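Local coordinates for probable ABC transporter phosphite binding protein PhnD1 (PDB 5LQ5), which binds inorganic phosphite strongly, and methylphosphonate and phosphate only very weakly, probably as the periplasmic solute-binding component of an ABC transporter, at residues N24-E29 with Y206-Q211; S31-V36 with K227-N232. All coordinates share one frame; numbering follows the deposited sequence.

Contact 1: N24-E29 with Y206-Q211; sequences NLFSKE and YHWVAQ. With PO3 (phosphite ion), chain B.
In the six-stranded domain of this periplasmic binding protein, helix 16-34 packs against the sheet, and F26 of the helix meets W208 of strand 207-210. Two aromatic rings carry the whole contact. They reach for each other from opposite directions and overlap as an offset stack: the phenyl ring and the six-membered ring of the indole have their centroids 4.5 Å apart and their planes only 13° from parallel. Because F26 holds CG anti to its own backbone N (chi1 -179°), the phenyl projects off the helix to meet the indole, and the two side chains together span the 12.3 Å between CA of F26 and CA of W208. I243 of helix 238-246 and L60 of strand 60-63 also touch F26, while the ring of W62 meets that of W208 at a steep angle. With an alanine in place of F26, the indole of W208 would probably lose its stacking partner and a gap would open between helix and sheet. Just before the strand comes Y206, a member of the phosphite pocket: Y206 OH is hydrogen-bonded to D13 and N176 and stands 3.6 Å from the phosphite P. Back at the stack, the closest approach is that of W208 CZ2, over one face of the phenyl and 3.4 Å from F26 CZ.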
ATOM      1  N   ASN A  24       2.642  11.774  10.699  1.00 23.82           N
ATOM      2  CA  ASN A  24       2.857  12.692  11.832  1.00 26.54           C
ATOM      3  C   ASN A  24       1.503  13.191  12.376  1.00 23.54           C
ATOM      4  O   ASN A  24       1.322  13.266  13.618  1.00 27.85           O
ATOM      5  CB  ASN A  24       3.750  13.873  11.448  1.00 26.56           C
ATOM      6  CG  ASN A  24       5.217  13.494  11.257  1.00 28.55           C
ATOM      7  OD1 ASN A  24       5.751  12.570  11.876  1.00 26.97           O
ATOM      8  ND2 ASN A  24       5.910  14.269  10.413  1.00 29.67           N
ATOM      9  N   LEU A  25       0.560  13.529  11.503  1.00 24.38           N
ATOM     10  CA  LEU A  25      -0.769  13.999  11.986  1.00 26.72           C
ATOM     11  C   LEU A  25      -1.525  12.892  12.736  1.00 26.07           C
ATOM     12  O   LEU A  25      -2.099  13.095  13.807  1.00 27.43           O
ATOM     13  CB  LEU A  25      -1.637  14.493  10.835  1.00 27.60           C
ATOM     14  CG  LEU A  25      -1.295  15.855  10.253  1.00 34.54           C
ATOM     15  CD1 LEU A  25      -2.152  16.099   9.023  1.00 44.50           C
ATOM     16  CD2 LEU A  25      -1.499  16.969  11.284  1.00 37.21           C
ATOM     17  N   PHE A  26      -1.455  11.687  12.180  1.00 24.34           N
ATOM     18  CA  PHE A  26      -2.035  10.479  12.806  1.00 22.46           C
ATOM     19  C   PHE A  26      -1.448  10.249  14.203  1.00 23.03           C
ATOM     20  O   PHE A  26      -2.180  10.052  15.187  1.00 25.58           O
ATOM     21  CB  PHE A  26      -1.736   9.271  11.905  1.00 22.99           C
ATOM     22  CG  PHE A  26      -2.298   7.965  12.414  1.00 22.53           C
ATOM     23  CD1 PHE A  26      -3.630   7.627  12.216  1.00 22.73           C
ATOM     24  CD2 PHE A  26      -1.476   7.071  13.080  1.00 22.88           C
ATOM     25  CE1 PHE A  26      -4.142   6.420  12.686  1.00 24.60           C
ATOM     26  CE2 PHE A  26      -1.973   5.877  13.562  1.00 22.87           C
ATOM     27  CZ  PHE A  26      -3.302   5.538  13.353  1.00 24.34           C
ATOM     28  N   SER A  27      -0.134  10.292  14.281  1.00 20.99           N
ATOM     29  CA  SER A  27       0.595  10.062  15.533  1.00 22.64           C
ATOM     30  C   SER A  27       0.210  11.066  16.616  1.00 25.66           C
ATOM     31  O   SER A  27       0.025  10.717  17.767  1.00 26.41           O
ATOM     32  CB  SER A  27       2.108  10.057  15.307  1.00 24.55           C
ATOM     33  OG  SER A  27       2.463   8.930  14.497  1.00 24.87           O
ATOM     34  N   LYS A  28       0.055  12.313  16.218  1.00 25.56           N
ATOM     35  CA  LYS A  28      -0.290  13.369  17.183  1.00 26.11           C
ATOM     36  C   LYS A  28      -1.692  13.166  17.767  1.00 25.52           C
ATOM     37  O   LYS A  28      -1.911  13.360  18.959  1.00 29.71           O
ATOM     38  CB  LYS A  28      -0.127  14.771  16.569  1.00 28.49           C
ATOM     39  CG  LYS A  28       1.321  15.260  16.582  1.00 40.09           C
ATOM     40  CD  LYS A  28       1.471  16.604  15.881  1.00 42.80           C
ATOM     41  CE  LYS A  28       2.934  16.951  15.618  1.00 50.18           C
ATOM     42  NZ  LYS A  28       3.543  17.769  16.700  1.00 85.03           N
ATOM     43  N   GLU A  29      -2.620  12.735  16.937  1.00 26.76           N
ATOM     44  CA  GLU A  29      -3.993  12.451  17.373  1.00 27.66           C
ATOM     45  C   GLU A  29      -4.015  11.223  18.305  1.00 27.16           C
ATOM     46  O   GLU A  29      -4.655  11.230  19.348  1.00 25.55           O
ATOM     47  CB  GLU A  29      -4.948  12.255  16.193  1.00 31.05           C
ATOM     48  CG  GLU A  29      -6.425  12.049  16.577  1.00 27.67           C
ATOM     49  CD  GLU A  29      -7.003  13.196  17.413  1.00 38.27           C
ATOM     50  OE1 GLU A  29      -6.539  14.365  17.284  1.00 39.53           O
ATOM     51  OE2 GLU A  29      -7.939  12.927  18.212  1.00 33.22           O
ATOM     52  N   TYR A 206      -4.772  -2.648   2.049  1.00 17.94           N
ATOM     53  CA  TYR A 206      -4.080  -2.051   3.181  1.00 19.17           C
ATOM     54  C   TYR A 206      -4.731  -2.315   4.520  1.00 19.74           C
ATOM     55  O   TYR A 206      -5.951  -2.457   4.620  1.00 20.79           O
ATOM     56  CB  TYR A 206      -3.948  -0.542   3.011  1.00 19.18           C
ATOM     57  CG  TYR A 206      -3.077  -0.069   1.875  1.00 20.01           C
ATOM     58  CD1 TYR A 206      -1.810   0.411   2.136  1.00 18.93           C
ATOM     59  CD2 TYR A 206      -3.528  -0.016   0.563  1.00 19.87           C
ATOM     60  CE1 TYR A 206      -0.988   0.892   1.140  1.00 17.34           C
ATOM     61  CE2 TYR A 206      -2.708   0.456  -0.477  1.00 17.61           C
ATOM     62  CZ  TYR A 206      -1.454   0.942  -0.180  1.00 17.34           C
ATOM     63  OH  TYR A 206      -0.680   1.417  -1.244  1.00 18.46           O
ATOM     64  N   HIS A 207      -3.900  -2.364   5.558  1.00 18.72           N
ATOM     65  CA  HIS A 207      -4.354  -2.553   6.928  1.00 19.01           C
ATOM     66  C   HIS A 207      -3.312  -2.223   7.968  1.00 18.97           C
ATOM     67  O   HIS A 207      -2.103  -2.319   7.711  1.00 17.86           O
ATOM     68  CB  HIS A 207      -4.864  -3.980   7.133  1.00 20.18           C
ATOM     69  CG  HIS A 207      -3.857  -5.065   6.888  1.00 18.98           C
ATOM     70  ND1 HIS A 207      -3.411  -5.409   5.626  1.00 19.73           N
ATOM     71  CD2 HIS A 207      -3.274  -5.939   7.737  1.00 20.16           C
ATOM     72  CE1 HIS A 207      -2.568  -6.424   5.726  1.00 22.42           C
ATOM     73  NE2 HIS A 207      -2.474  -6.766   6.994  1.00 23.19           N
ATOM     74  N   TRP A 208      -3.804  -1.796   9.129  1.00 17.05           N
ATOM     75  CA  TRP A 208      -2.995  -1.571  10.303  1.00 18.51           C
ATOM     76  C   TRP A 208      -2.732  -2.868  11.022  1.00 18.25           C
ATOM     77  O   TRP A 208      -3.648  -3.635  11.272  1.00 19.58           O
ATOM     78  CB  TRP A 208      -3.678  -0.634  11.292  1.00 19.42           C
ATOM     79  CG  TRP A 208      -3.734   0.816  10.892  1.00 17.85           C
ATOM     80  CD1 TRP A 208      -4.831   1.533  10.466  1.00 20.69           C
ATOM     81  CD2 TRP A 208      -2.647   1.748  10.955  1.00 17.17           C
ATOM     82  NE1 TRP A 208      -4.465   2.827  10.229  1.00 21.92           N
ATOM     83  CE2 TRP A 208      -3.143   2.992  10.536  1.00 22.79           C
ATOM     84  CE3 TRP A 208      -1.305   1.635  11.299  1.00 19.32           C
ATOM     85  CZ2 TRP A 208      -2.334   4.120  10.466  1.00 22.40           C
ATOM     86  CZ3 TRP A 208      -0.506   2.757  11.249  1.00 20.01           C
ATOM     87  CH2 TRP A 208      -1.020   3.978  10.827  1.00 20.34           C
ATOM     88  N   VAL A 209      -1.488  -3.042  11.438  1.00 17.54           N
ATOM     89  CA  VAL A 209      -1.023  -4.182  12.204  1.00 16.83           C
ATOM     90  C   VAL A 209      -0.321  -3.683  13.453  1.00 19.26           C
ATOM     91  O   VAL A 209       0.566  -2.840  13.360  1.00 19.42           O
ATOM     92  CB  VAL A 209      -0.089  -5.093  11.392  1.00 20.05           C
ATOM     93  CG1 VAL A 209       0.338  -6.307  12.221  1.00 20.34           C
ATOM     94  CG2 VAL A 209      -0.765  -5.561  10.095  1.00 19.05           C
ATOM     95  N   ALA A 210      -0.658  -4.259  14.611  1.00 19.84           N
ATOM     96  CA  ALA A 210       0.000  -3.914  15.882  1.00 17.80           C
ATOM     97  C   ALA A 210       0.744  -5.117  16.476  1.00 18.51           C
ATOM     98  O   ALA A 210       0.349  -6.281  16.263  1.00 21.05           O
ATOM     99  CB  ALA A 210      -1.006  -3.387  16.910  1.00 19.22           C
ATOM    100  N   GLN A 211       1.784  -4.836  17.243  1.00 20.07           N
ATOM    101  CA  GLN A 211       2.479  -5.835  18.060  1.00 20.59           C
ATOM    102  C   GLN A 211       1.492  -6.451  19.045  1.00 24.76           C
ATOM    103  O   GLN A 211       0.561  -5.789  19.535  1.00 24.79           O
ATOM    104  CB  GLN A 211       3.657  -5.253  18.842  1.00 22.75           C
ATOM    105  CG  GLN A 211       4.770  -4.672  18.006  1.00 22.23           C
ATOM    106  CD  GLN A 211       5.629  -5.704  17.294  1.00 21.36           C
ATOM    107  OE1 GLN A 211       5.537  -6.899  17.533  1.00 26.57           O
ATOM    108  NE2 GLN A 211       6.461  -5.229  16.404  1.00 24.72           N
TER
HETATM  109  P   PO3 B 401       0.478  -1.945  -1.532  1.00 16.36           P
HETATM  110  O1  PO3 B 401      -0.754  -2.068  -2.489  1.00 15.81           O
HETATM  111  O2  PO3 B 401       0.998  -3.324  -0.953  1.00 17.20           O
HETATM  112  O3  PO3 B 401       1.627  -1.135  -2.195  1.00 16.06           O

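Contact 2: S31-V36 with K227-N232; sequences SKQLDV and KSVILN
V229 is the residue that Q33 and L34 close on, and its two methyls divide the work. CG2 takes both neighbours: Q33 OE1 lies 3.6 Å from V229 CG2, and L34 CD2 comes to 3.7 Å from the same methyl. CG1 lies against the amide of Q33, with Q33 CD 3.8 Å from V229 CG1. The glutamine and the valine slide past each other in opposite directions, so the amide lies alongside the branched side chain, and Q33 CB also packs on V229 CG2. In L34 the bond from CA to CB does not point at the other helix as it does in Q33; it is the far end of the side chain that comes nearer. V229 has CG1 anti to its backbone N (chi1 167°), which leaves CG2 anti to the carbonyl carbon and lets the pair of methyls spread across Q33.

The polar end of Q33 is engaged as well. Its NE2 gives a hydrogen bond to E29 OE2, one turn back on the helix, and another to a water 2.7 Å from NE2; that water in turn donates to V229 O, 2.8 Å from it, so a single water joins the Q33 side chain to the backbone of the other helix. This is helix-on-helix packing on one flank of the sheet: the C-terminal end of helix 16-34 lies against that of helix 222-231, with CA of Q33 and CA of V229 7.1 Å apart.

Further out, L34 also packs on F222, E225 and L226 of the second helix, and V229 on L30. I230, next along, turns to I81 and A82 of the sheet. D35 has a positive phi (57°), and S31 OG donates to V36 O at 2.7 Å, the hydroxyl tilted 30° from the carbonyl plane.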
ATOM      1  N   SER A  31      -1.613  10.190  20.156  1.00 25.72           N
ATOM      2  CA  SER A  31      -0.951  10.589  21.390  1.00 27.46           C
ATOM      3  C   SER A  31      -1.905  11.349  22.317  1.00 27.51           C
ATOM      4  O   SER A  31      -1.905  11.148  23.524  1.00 27.79           O
ATOM      5  CB  SER A  31       0.264  11.457  21.109  1.00 26.91           C
ATOM      6  OG  SER A  31       0.821  11.918  22.325  1.00 31.55           O
ATOM      7  N   LYS A  32      -2.722  12.219  21.738  1.00 24.68           N
ATOM      8  CA  LYS A  32      -3.712  12.980  22.528  1.00 28.90           C
ATOM      9  C   LYS A  32      -4.753  12.052  23.185  1.00 31.92           C
ATOM     10  O   LYS A  32      -5.062  12.178  24.367  1.00 31.72           O
ATOM     11  CB  LYS A  32      -4.425  14.009  21.667  1.00 32.93           C
ATOM     12  CG  LYS A  32      -3.606  15.259  21.381  1.00 48.53           C
ATOM     13  CD  LYS A  32      -4.405  16.271  20.576  1.00 67.38           C
ATOM     14  CE  LYS A  32      -3.505  17.353  19.995  1.00105.17           C
ATOM     15  NZ  LYS A  32      -4.228  18.217  19.027  1.00 72.96           N
ATOM     16  N   GLN A  33      -5.282  11.115  22.403  1.00 23.73           N
ATOM     17  CA  GLN A  33      -6.341  10.208  22.871  1.00 28.18           C
ATOM     18  C   GLN A  33      -5.873   9.088  23.784  1.00 27.06           C
ATOM     19  O   GLN A  33      -6.602   8.691  24.705  1.00 29.32           O
ATOM     20  CB  GLN A  33      -7.108   9.613  21.720  1.00 26.96           C
ATOM     21  CG  GLN A  33      -7.894  10.626  20.903  1.00 26.40           C
ATOM     22  CD  GLN A  33      -9.044   9.984  20.121  1.00 28.31           C
ATOM     23  OE1 GLN A  33      -9.793   9.149  20.646  1.00 33.83           O
ATOM     24  NE2 GLN A  33      -9.158  10.325  18.842  1.00 31.60           N
ATOM     25  N   LEU A  34      -4.692   8.556  23.512  1.00 27.25           N
ATOM     26  CA  LEU A  34      -4.093   7.481  24.341  1.00 26.43           C
ATOM     27  C   LEU A  34      -3.232   7.930  25.512  1.00 29.14           C
ATOM     28  O   LEU A  34      -2.895   7.122  26.370  1.00 30.32           O
ATOM     29  CB  LEU A  34      -3.247   6.537  23.469  1.00 28.69           C
ATOM     30  CG  LEU A  34      -4.071   5.877  22.366  1.00 28.11           C
ATOM     31  CD1 LEU A  34      -3.154   5.206  21.358  1.00 30.96           C
ATOM     32  CD2 LEU A  34      -5.112   4.909  22.900  1.00 31.24           C
ATOM     33  N   ASP A  35      -2.872   9.207  25.531  1.00 27.58           N
ATOM     34  CA  ASP A  35      -2.038   9.796  26.610  1.00 29.19           C
ATOM     35  C   ASP A  35      -0.697   9.042  26.734  1.00 27.76           C
ATOM     36  O   ASP A  35      -0.250   8.676  27.817  1.00 32.17           O
ATOM     37  CB  ASP A  35      -2.843   9.765  27.938  1.00 46.47           C
ATOM     38  CG  ASP A  35      -2.014  10.119  29.180  1.00118.48           C
ATOM     39  OD1 ASP A  35      -0.847  10.561  29.099  1.00131.91           O
ATOM     40  OD2 ASP A  35      -2.544   9.938  30.277  1.00 66.34           O
ATOM     41  N   VAL A  36      -0.067   8.796  25.596  1.00 27.33           N
ATOM     42  CA  VAL A  36       1.286   8.235  25.555  1.00 28.03           C
ATOM     43  C   VAL A  36       2.022   8.940  24.406  1.00 28.57           C
ATOM     44  O   VAL A  36       1.386   9.527  23.517  1.00 26.07           O
ATOM     45  CB  VAL A  36       1.322   6.696  25.358  1.00 32.45           C
ATOM     46  CG1 VAL A  36       0.598   5.970  26.497  1.00 35.03           C
ATOM     47  CG2 VAL A  36       0.727   6.314  24.006  1.00 34.55           C
ATOM     48  N   LYS A 227      -7.254   0.275  19.204  1.00 23.55           N
ATOM     49  CA  LYS A 227      -8.160  -0.123  18.126  1.00 25.18           C
ATOM     50  C   LYS A 227      -9.396   0.797  18.099  1.00 24.06           C
ATOM     51  O   LYS A 227      -9.813   1.309  17.052  1.00 24.59           O
ATOM     52  CB  LYS A 227      -8.524  -1.583  18.306  1.00 30.06           C
ATOM     53  CG  LYS A 227      -9.438  -2.139  17.261  1.00 29.76           C
ATOM     54  CD  LYS A 227      -9.579  -3.650  17.425  1.00 34.56           C
ATOM     55  CE  LYS A 227     -10.711  -4.176  16.575  1.00 45.85           C
ATOM     56  NZ  LYS A 227     -10.751  -5.674  16.570  1.00 46.71           N
ATOM     57  N   SER A 228      -9.922   1.058  19.288  1.00 25.36           N
ATOM     58  CA  SER A 228     -11.073   1.958  19.476  1.00 24.55           C
ATOM     59  C   SER A 228     -10.816   3.369  18.951  1.00 25.70           C
ATOM     60  O   SER A 228     -11.634   3.933  18.235  1.00 26.55           O
ATOM     61  CB  SER A 228     -11.461   2.005  20.958  1.00 35.52           C
ATOM     62  OG  SER A 228     -12.738   2.577  21.116  1.00 47.43           O
ATOM     63  N   VAL A 229      -9.655   3.917  19.270  1.00 25.64           N
ATOM     64  CA  VAL A 229      -9.302   5.265  18.789  1.00 27.43           C
ATOM     65  C   VAL A 229      -9.312   5.315  17.265  1.00 24.47           C
ATOM     66  O   VAL A 229      -9.869   6.216  16.650  1.00 27.12           O
ATOM     67  CB  VAL A 229      -7.936   5.731  19.341  1.00 28.35           C
ATOM     68  CG1 VAL A 229      -7.390   6.966  18.631  1.00 30.60           C
ATOM     69  CG2 VAL A 229      -8.045   5.966  20.842  1.00 33.17           C
ATOM     70  N   ILE A 230      -8.703   4.315  16.653  1.00 24.87           N
ATOM     71  CA  ILE A 230      -8.589   4.298  15.181  1.00 24.71           C
ATOM     72  C   ILE A 230      -9.984   4.112  14.538  1.00 25.61           C
ATOM     73  O   ILE A 230     -10.344   4.809  13.593  1.00 25.94           O
ATOM     74  CB  ILE A 230      -7.577   3.221  14.717  1.00 24.01           C
ATOM     75  CG1 ILE A 230      -6.143   3.581  15.197  1.00 23.56           C
ATOM     76  CG2 ILE A 230      -7.618   3.053  13.201  1.00 26.59           C
ATOM     77  CD1 ILE A 230      -5.106   2.480  14.989  1.00 22.24           C
ATOM     78  N   LEU A 231     -10.771   3.187  15.075  1.00 23.21           N
ATOM     79  CA  LEU A 231     -12.109   2.925  14.543  1.00 25.90           C
ATOM     80  C   LEU A 231     -13.101   4.075  14.784  1.00 28.82           C
ATOM     81  O   LEU A 231     -14.099   4.201  14.075  1.00 31.70           O
ATOM     82  CB  LEU A 231     -12.667   1.629  15.137  1.00 28.15           C
ATOM     83  CG  LEU A 231     -11.938   0.351  14.734  1.00 32.86           C
ATOM     84  CD1 LEU A 231     -12.484  -0.824  15.545  1.00 30.69           C
ATOM     85  CD2 LEU A 231     -12.054   0.081  13.250  1.00 30.24           C
ATOM     86  N   ASN A 232     -12.823   4.895  15.783  1.00 30.18           N
ATOM     87  CA  ASN A 232     -13.753   5.986  16.155  1.00 30.78           C
ATOM     88  C   ASN A 232     -13.374   7.352  15.579  1.00 33.17           C
ATOM     89  O   ASN A 232     -14.049   8.345  15.847  1.00 34.41           O
ATOM     90  CB  ASN A 232     -13.929   6.073  17.670  1.00 30.85           C
ATOM     91  CG  ASN A 232     -14.723   4.902  18.238  1.00 34.08           C
ATOM     92  OD1 ASN A 232     -15.661   4.436  17.636  1.00 41.95           O
ATOM     93  ND2 ASN A 232     -14.368   4.474  19.435  1.00 48.35           N
TER
HETATM   94  O   HOH W   1     -10.949   8.673  17.580  1.00 29.75           O

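In the fold
Helix 16-34 serves both contacts, whose centres lie about 10 Å apart on the same side of the chain's centre: contact 1 uses its middle and contact 2 its C-terminal end. Along the chain the order is 24-29, 31-36, 206-211, 227-232, so the segments alternate and an early helix is tied twice to a much later part of the sequence. I230 joins the two, its CD1 packing 3.9 Å from F26 CZ. Helices 16-34 and 222-231 thus pack on each other and on the sheet, in the domain that supplies Y206 to the phosphite pocket, with contact 2 farther from the chain's centre.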